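Local structure of beta-d-glucoside glucohydrolase (Hypocrea jecorina, 3ZZ1) at residues F611-T616 with N670-D675. The protein probably hydrolyses terminal, non-reducing beta-D-glucosyl residues, releasing beta-D-glucose, as a secreted family 3 beta-glucosidase of cellulose degradation. Residues are numbered along the deposited sequence; the frame is centred on the assembly and turned at random.
Sequences FQNVAT and NIRRRD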
ATOM      1  N   PHE A 611     -20.767   3.418  -5.439  1.00 13.60           N
ATOM      2  CA  PHE A 611     -20.123   3.798  -4.183  1.00 13.73           C
ATOM      3  C   PHE A 611     -21.131   4.312  -3.152  1.00 14.10           C
ATOM      4  O   PHE A 611     -20.749   4.710  -2.045  1.00 14.08           O
ATOM      5  CB  PHE A 611     -19.004   4.819  -4.421  1.00 13.71           C
ATOM      6  CG  PHE A 611     -17.731   4.211  -4.953  1.00 13.36           C
ATOM      7  CD1 PHE A 611     -17.593   3.923  -6.308  1.00 12.37           C
ATOM      8  CD2 PHE A 611     -16.669   3.935  -4.097  1.00 12.90           C
ATOM      9  CE1 PHE A 611     -16.423   3.362  -6.803  1.00 13.02           C
ATOM     10  CE2 PHE A 611     -15.495   3.370  -4.580  1.00 13.14           C
ATOM     11  CZ  PHE A 611     -15.368   3.086  -5.938  1.00 13.42           C
ATOM     12  N   GLN A 612     -22.412   4.295  -3.514  1.00 14.23           N
ATOM     13  CA  GLN A 612     -23.468   4.714  -2.596  1.00 14.69           C
ATOM     14  C   GLN A 612     -23.871   3.576  -1.664  1.00 14.71           C
ATOM     15  O   GLN A 612     -23.876   2.407  -2.061  1.00 14.81           O
ATOM     16  CB  GLN A 612     -24.677   5.258  -3.357  1.00 14.71           C
ATOM     17  CG  GLN A 612     -24.500   6.707  -3.800  1.00 15.68           C
ATOM     18  CD  GLN A 612     -25.569   7.189  -4.770  1.00 16.95           C
ATOM     19  OE1 GLN A 612     -26.222   6.395  -5.453  1.00 18.06           O
ATOM     20  NE2 GLN A 612     -25.740   8.503  -4.845  1.00 17.30           N
ATOM     21  N   ASN A 613     -24.197   3.929  -0.426  1.00 14.65           N
ATOM     22  CA  ASN A 613     -24.556   2.956   0.594  1.00 14.77           C
ATOM     23  C   ASN A 613     -25.934   2.342   0.375  1.00 14.77           C
ATOM     24  O   ASN A 613     -26.908   3.051   0.098  1.00 15.02           O
ATOM     25  CB  ASN A 613     -24.460   3.586   1.984  1.00 14.63           C
ATOM     26  CG  ASN A 613     -23.025   3.872   2.399  1.00 15.29           C
ATOM     27  OD1 ASN A 613     -22.094   3.137   2.046  1.00 14.62           O
ATOM     28  ND2 ASN A 613     -22.838   4.944   3.160  1.00 15.34           N
ATOM     29  N   VAL A 614     -26.000   1.022   0.498  1.00 14.44           N
ATOM     30  CA  VAL A 614     -27.250   0.280   0.344  1.00 14.38           C
ATOM     31  C   VAL A 614     -27.596  -0.519   1.600  1.00 14.34           C
ATOM     32  O   VAL A 614     -28.720  -0.999   1.738  1.00 14.24           O
ATOM     33  CB  VAL A 614     -27.204  -0.688  -0.865  1.00 14.14           C
ATOM     34  CG1 VAL A 614     -27.218   0.075  -2.177  1.00 14.52           C
ATOM     35  CG2 VAL A 614     -25.983  -1.600  -0.787  1.00 14.36           C
ATOM     36  N   ALA A 615     -26.620  -0.669   2.497  1.00 14.26           N
ATOM     37  CA  ALA A 615     -26.791  -1.459   3.719  1.00 14.39           C
ATOM     38  C   ALA A 615     -25.848  -1.029   4.843  1.00 14.50           C
ATOM     39  O   ALA A 615     -24.841  -0.350   4.608  1.00 14.32           O
ATOM     40  CB  ALA A 615     -26.610  -2.945   3.421  1.00 14.27           C
ATOM     41  N   THR A 616     -26.189  -1.439   6.061  1.00 14.60           N
ATOM     42  CA  THR A 616     -25.422  -1.108   7.259  1.00 14.86           C
ATOM     43  C   THR A 616     -25.404  -2.311   8.203  1.00 15.21           C
ATOM     44  O   THR A 616     -26.457  -2.832   8.583  1.00 15.19           O
ATOM     45  CB  THR A 616     -26.014   0.129   7.983  1.00 15.08           C
ATOM     46  OG1 THR A 616     -26.079   1.237   7.076  1.00 14.43           O
ATOM     47  CG2 THR A 616     -25.161   0.526   9.191  1.00 14.97           C
ATOM     48  N   ASN A 670     -20.559   0.247   6.845  1.00 13.74           N
ATOM     49  CA  ASN A 670     -21.393   0.743   5.758  1.00 13.72           C
ATOM     50  C   ASN A 670     -21.100   0.003   4.463  1.00 13.62           C
ATOM     51  O   ASN A 670     -19.945  -0.066   4.017  1.00 13.48           O
ATOM     52  CB  ASN A 670     -21.215   2.254   5.581  1.00 13.73           C
ATOM     53  CG  ASN A 670     -21.716   3.037   6.782  1.00 14.22           C
ATOM     54  OD1 ASN A 670     -22.743   2.697   7.367  1.00 14.48           O
ATOM     55  ND2 ASN A 670     -20.987   4.085   7.161  1.00 14.94           N
ATOM     56  N   ILE A 671     -22.153  -0.550   3.868  1.00 13.26           N
ATOM     57  CA  ILE A 671     -22.019  -1.385   2.683  1.00 13.08           C
ATOM     58  C   ILE A 671     -22.476  -0.651   1.425  1.00 12.85           C
ATOM     59  O   ILE A 671     -23.651  -0.302   1.289  1.00 12.88           O
ATOM     60  CB  ILE A 671     -22.776  -2.721   2.850  1.00 13.06           C
ATOM     61  CG1 ILE A 671     -22.187  -3.510   4.028  1.00 13.56           C
ATOM     62  CG2 ILE A 671     -22.729  -3.535   1.558  1.00 13.26           C
ATOM     63  CD1 ILE A 671     -22.904  -4.804   4.326  1.00 15.27           C
ATOM     64  N   ARG A 672     -21.528  -0.412   0.521  1.00 12.55           N
ATOM     65  CA  ARG A 672     -21.803   0.223  -0.762  1.00 12.39           C
ATOM     66  C   ARG A 672     -22.382  -0.817  -1.706  1.00 12.39           C
ATOM     67  O   ARG A 672     -22.203  -2.025  -1.493  1.00 12.53           O
ATOM     68  CB  ARG A 672     -20.522   0.815  -1.361  1.00 12.41           C
ATOM     69  CG  ARG A 672     -19.770   1.780  -0.433  1.00 12.28           C
ATOM     70  CD  ARG A 672     -18.342   2.034  -0.906  1.00 11.74           C
ATOM     71  NE  ARG A 672     -17.563   0.800  -1.005  1.00 11.38           N
ATOM     72  CZ  ARG A 672     -16.246   0.736  -1.204  1.00 10.37           C
ATOM     73  NH1 ARG A 672     -15.523   1.837  -1.328  1.00  8.86           N
ATOM     74  NH2 ARG A 672     -15.647  -0.447  -1.282  1.00 10.93           N
ATOM     75  N   ARG A 673     -23.061  -0.361  -2.756  1.00 12.01           N
ATOM     76  CA  ARG A 673     -23.620  -1.285  -3.732  1.00 11.69           C
ATOM     77  C   ARG A 673     -22.565  -2.242  -4.302  1.00 11.73           C
ATOM     78  O   ARG A 673     -22.830  -3.442  -4.455  1.00 11.42           O
ATOM     79  CB  ARG A 673     -24.336  -0.557  -4.869  1.00 11.74           C
ATOM     80  CG  ARG A 673     -24.996  -1.540  -5.821  1.00 10.99           C
ATOM     81  CD  ARG A 673     -25.691  -0.892  -6.996  1.00 11.91           C
ATOM     82  NE  ARG A 673     -26.342  -1.926  -7.804  1.00 11.99           N
ATOM     83  CZ  ARG A 673     -27.515  -2.476  -7.508  1.00 11.36           C
ATOM     84  NH1 ARG A 673     -28.185  -2.089  -6.429  1.00 11.83           N
ATOM     85  NH2 ARG A 673     -28.019  -3.414  -8.291  1.00 11.96           N
ATOM     86  N   ARG A 674     -21.379  -1.713  -4.605  1.00 11.48           N
ATOM     87  CA  ARG A 674     -20.290  -2.522  -5.169  1.00 11.38           C
ATOM     88  C   ARG A 674     -19.795  -3.620  -4.212  1.00 11.30           C
ATOM     89  O   ARG A 674     -19.270  -4.644  -4.655  1.00 11.29           O
ATOM     90  CB  ARG A 674     -19.132  -1.633  -5.648  1.00 11.27           C
ATOM     91  CG  ARG A 674     -18.311  -0.980  -4.537  1.00 10.96           C
ATOM     92  CD  ARG A 674     -17.472   0.175  -5.069  1.00 10.37           C
ATOM     93  NE  ARG A 674     -16.379  -0.268  -5.934  1.00  9.30           N
ATOM     94  CZ  ARG A 674     -15.100  -0.361  -5.567  1.00  9.25           C
ATOM     95  NH1 ARG A 674     -14.714  -0.046  -4.330  1.00  6.82           N
ATOM     96  NH2 ARG A 674     -14.197  -0.771  -6.448  1.00  9.18           N
ATOM     97  N   ASP A 675     -19.984  -3.410  -2.909  1.00 11.39           N
ATOM     98  CA  ASP A 675     -19.593  -4.397  -1.895  1.00 11.29           C
ATOM     99  C   ASP A 675     -20.459  -5.657  -1.931  1.00 11.20           C
ATOM    100  O   ASP A 675     -20.105  -6.668  -1.328  1.00 11.47           O
ATOM    101  CB  ASP A 675     -19.601  -3.776  -0.491  1.00 11.28           C
ATOM    102  CG  ASP A 675     -18.609  -2.625  -0.350  1.00 11.08           C
ATOM    103  OD1 ASP A 675     -17.507  -2.689  -0.948  1.00 11.08           O
ATOM    104  OD2 ASP A 675     -18.935  -1.654   0.364  1.00  9.27           O
TER
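Phe-611 lies flat against the side chain of Arg-674: CD of Arg-674 stands 3.6 Å from the ring centroid of Phe-611 and only 8° off the ring normal, a CH-pi contact over one face. The arginine chain bends at its third torsion, which brings its guanidinium over the same face, the two planes 15° apart and CZ of Phe-611 3.5 Å from CZ of Arg-674. The guanidinium of Arg-672 stands almost perpendicular to this ring (85°), its NH1 3.6 Å from CE2 of Phe-611. Next to this cluster the backbones pair as antiparallel strands. O of Ile-671 accepts from N of Val-614 at 2.8 Å and from N of Ala-615 at 3.2 Å, so two consecutive residues face one: a classic beta bulge where the start of strand 613-623 pairs with the end of strand 664-672, the latter within the fibronectin type III-like domain. Ile-671 completes its pairing with Ala-615 by a hydrogen bond from its N to O of Ala-615, while before the bulge N of Arg-673 donates to O of Gln-612 at 3.0 Å. Asp-675 grips the edge of the Arg-672 guanidinium side-on: OD1 takes NH2 of Arg-672 at 2.9 Å within the guanidinium plane, and OD2 receives both NE and the backbone N of Arg-672. Farther out, Asp-191 of helix 178-194 forms salt bridges with NH1 of both Arg-672 and Arg-674, joining this sheet end to the TIM-barrel-clan N-terminal domain. A methionine in place of Arg-672 would probably leave the Asp-675 carboxylate without its charged mate and cost Asp-191 one of these two arginine partners.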